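Local atomic coordinates of serine-pyruvate aminotransferase (AgxT) (Sulfolobus solfataricus, PDB entry 3ZRR), a protein that probably transfers amino groups between L-serine or alanine and keto acids such as pyruvate or glyoxylate, using pyridoxal 5'-phosphate as cofactor. Residues A[352-357]-A[371-376]. Numbering follows the deposited sequence.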
ATOM      1  N   ALA A 352     -11.334 -13.985  21.733  1.00 33.58           N
ATOM      2  CA  ALA A 352     -11.363 -13.182  22.955  1.00 32.86           C
ATOM      3  C   ALA A 352     -11.613 -14.063  24.186  1.00 30.85           C
ATOM      4  O   ALA A 352     -10.896 -13.970  25.174  1.00 32.50           O
ATOM      5  CB  ALA A 352     -12.409 -12.062  22.857  1.00 31.40           C
ATOM      6  N   ILE A 353     -12.608 -14.932  24.110  1.00 30.73           N
ATOM      7  CA  ILE A 353     -12.918 -15.790  25.265  1.00 33.16           C
ATOM      8  C   ILE A 353     -11.790 -16.809  25.531  1.00 35.54           C
ATOM      9  O   ILE A 353     -11.413 -17.049  26.690  1.00 33.54           O
ATOM     10  CB  ILE A 353     -14.295 -16.418  25.123  1.00 32.38           C
ATOM     11  CG1 ILE A 353     -15.362 -15.316  25.145  1.00 36.68           C
ATOM     12  CG2 ILE A 353     -14.586 -17.423  26.228  1.00 32.36           C
ATOM     13  CD1 ILE A 353     -15.481 -14.603  26.505  1.00 34.36           C
ATOM     14  N   SER A 354     -11.217 -17.364  24.464  1.00 31.47           N
ATOM     15  CA  SER A 354     -10.080 -18.266  24.638  1.00 34.32           C
ATOM     16  C   SER A 354      -8.888 -17.585  25.295  1.00 38.05           C
ATOM     17  O   SER A 354      -8.304 -18.123  26.231  1.00 38.77           O
ATOM     18  CB  SER A 354      -9.641 -18.866  23.306  1.00 35.65           C
ATOM     19  OG  SER A 354      -8.672 -19.874  23.569  1.00 46.63           O
ATOM     20  N   VAL A 355      -8.524 -16.403  24.800  1.00 37.21           N
ATOM     21  CA  VAL A 355      -7.421 -15.625  25.372  1.00 34.29           C
ATOM     22  C   VAL A 355      -7.740 -15.306  26.836  1.00 38.18           C
ATOM     23  O   VAL A 355      -6.874 -15.377  27.700  1.00 39.19           O
ATOM     24  CB  VAL A 355      -7.144 -14.336  24.534  1.00 36.93           C
ATOM     25  CG1 VAL A 355      -6.238 -13.358  25.269  1.00 46.61           C
ATOM     26  CG2 VAL A 355      -6.509 -14.697  23.211  1.00 42.41           C
ATOM     27  N   ILE A 356      -8.998 -14.997  27.123  1.00 34.10           N
ATOM     28  CA  ILE A 356      -9.389 -14.703  28.491  1.00 35.50           C
ATOM     29  C   ILE A 356      -9.231 -15.942  29.384  1.00 35.60           C
ATOM     30  O   ILE A 356      -8.623 -15.858  30.463  1.00 34.52           O
ATOM     31  CB  ILE A 356     -10.797 -14.094  28.556  1.00 32.89           C
ATOM     32  CG1 ILE A 356     -10.737 -12.648  28.058  1.00 30.16           C
ATOM     33  CG2 ILE A 356     -11.385 -14.169  29.980  1.00 31.85           C
ATOM     34  CD1 ILE A 356     -12.123 -12.052  27.751  1.00 31.39           C
ATOM     35  N   GLU A 357      -9.726 -17.082  28.919  1.00 31.87           N
ATOM     36  CA  GLU A 357      -9.652 -18.328  29.709  1.00 35.34           C
ATOM     37  C   GLU A 357      -8.212 -18.673  30.067  1.00 38.25           C
ATOM     38  O   GLU A 357      -7.905 -18.971  31.215  1.00 38.34           O
ATOM     39  CB  GLU A 357     -10.272 -19.492  28.941  1.00 36.02           C
ATOM     40  CG  GLU A 357     -11.762 -19.519  28.915  1.00 44.61           C
ATOM     41  CD  GLU A 357     -12.307 -20.906  28.571  1.00 48.44           C
ATOM     42  OE1 GLU A 357     -11.593 -21.887  28.803  1.00 55.43           O
ATOM     43  OE2 GLU A 357     -13.452 -21.025  28.091  1.00 50.93           O
ATOM     44  N   GLU A 371     -15.382 -23.933  29.844  1.00 39.88           N
ATOM     45  CA  GLU A 371     -16.821 -23.650  29.697  1.00 41.00           C
ATOM     46  C   GLU A 371     -17.117 -22.390  28.876  1.00 34.67           C
ATOM     47  O   GLU A 371     -18.149 -22.295  28.219  1.00 33.78           O
ATOM     48  CB  GLU A 371     -17.519 -23.591  31.073  1.00 43.82           C
ATOM     49  CG  GLU A 371     -17.581 -24.947  31.831  1.00 46.26           C
ATOM     50  CD  GLU A 371     -17.953 -26.145  30.929  1.00 54.26           C
ATOM     51  OE1 GLU A 371     -18.982 -26.074  30.223  1.00 50.19           O
ATOM     52  OE2 GLU A 371     -17.209 -27.161  30.910  1.00 55.96           O
ATOM     53  N   GLY A 372     -16.203 -21.430  28.910  1.00 34.13           N
ATOM     54  CA  GLY A 372     -16.365 -20.201  28.135  1.00 32.82           C
ATOM     55  C   GLY A 372     -16.409 -20.482  26.640  1.00 34.23           C
ATOM     56  O   GLY A 372     -17.389 -20.123  25.974  1.00 32.83           O
ATOM     57  N   VAL A 373     -15.370 -21.144  26.119  1.00 31.39           N
ATOM     58  CA  VAL A 373     -15.284 -21.429  24.679  1.00 34.29           C
ATOM     59  C   VAL A 373     -16.473 -22.224  24.175  1.00 38.27           C
ATOM     60  O   VAL A 373     -16.986 -21.948  23.078  1.00 42.92           O
ATOM     61  CB  VAL A 373     -13.920 -22.092  24.244  1.00 38.34           C
ATOM     62  CG1 VAL A 373     -12.751 -21.080  24.312  1.00 37.50           C
ATOM     63  CG2 VAL A 373     -13.602 -23.347  25.094  1.00 36.53           C
ATOM     64  N   LYS A 374     -16.938 -23.175  24.997  1.00 40.66           N
ATOM     65  CA  LYS A 374     -18.090 -24.014  24.642  0.50 38.71           C
ATOM     66  C   LYS A 374     -19.347 -23.166  24.499  1.00 39.35           C
ATOM     67  O   LYS A 374     -20.098 -23.317  23.522  1.00 39.81           O
ATOM     68  CB  LYS A 374     -18.331 -25.116  25.694  0.50 40.52           C
ATOM     69  CG  LYS A 374     -17.219 -26.163  25.864  0.50 39.14           C
ATOM     70  CD  LYS A 374     -17.576 -27.113  27.019  0.50 41.65           C
ATOM     71  CE  LYS A 374     -16.610 -28.279  27.150  0.50 41.03           C
ATOM     72  NZ  LYS A 374     -17.151 -29.322  28.087  0.50 44.15           N
ATOM     73  N   ALA A 375     -19.579 -22.272  25.481  1.00 36.41           N
ATOM     74  CA  ALA A 375     -20.770 -21.420  25.441  1.00 34.76           C
ATOM     75  C   ALA A 375     -20.748 -20.492  24.215  1.00 29.46           C
ATOM     76  O   ALA A 375     -21.780 -20.285  23.575  1.00 31.57           O
ATOM     77  CB  ALA A 375     -20.929 -20.639  26.735  1.00 30.83           C
ATOM     78  N   VAL A 376     -19.570 -19.978  23.867  1.00 30.24           N
ATOM     79  CA  VAL A 376     -19.412 -19.104  22.682  1.00 31.97           C
ATOM     80  C   VAL A 376     -19.788 -19.881  21.431  1.00 36.80           C
ATOM     81  O   VAL A 376     -20.532 -19.376  20.573  1.00 34.04           O
ATOM     82  CB  VAL A 376     -17.943 -18.560  22.534  1.00 31.49           C
ATOM     83  CG1 VAL A 376     -17.774 -17.749  21.231  1.00 32.03           C
ATOM     84  CG2 VAL A 376     -17.547 -17.712  23.726  1.00 29.02           C
TER
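Helix segments 352-357 and 371-376 touch side by side and nearly antiparallel, axes 8.8 Å apart at 171°, with the CA atoms of S354 and V373 the nearest pair, 6.1 Å apart. E357 reaches across with its chain extended beyond CG and brings its carboxylate to the first turn of helix 371-381. There V373 N donates to E357 OE2 at 2.8 Å (N-H...O 147°), approaching in line with the CD-OE2 bond; G372 N lies 2.9 Å from the same oxygen. OE1 accepts from G370 N, so both carboxylate oxygens take a backbone N-H. These amides would probably offset the charge, but E377 of the second subunit brings another acidic group close to OE1, and the two may share a proton or raise each other's pKa. G372 has no side chain, which leaves its backbone open to I353 CG2, 3.6 Å from G372 C; chi1 of -64° turns CG2 anti to the backbone N. I353 CG1 meets V376 CG2 at 3.5 Å, the side chains slanting across each other. Beside the carboxylate V373 CG1 packs 3.9 Å from S354 CB, while S354 OG hydrogen-bonds the same E377. This C-terminal helical hairpin packs through I353 and V376 on helix 264-284, through I356 on strand 335-339, and through S354 and V373 against the second subunit.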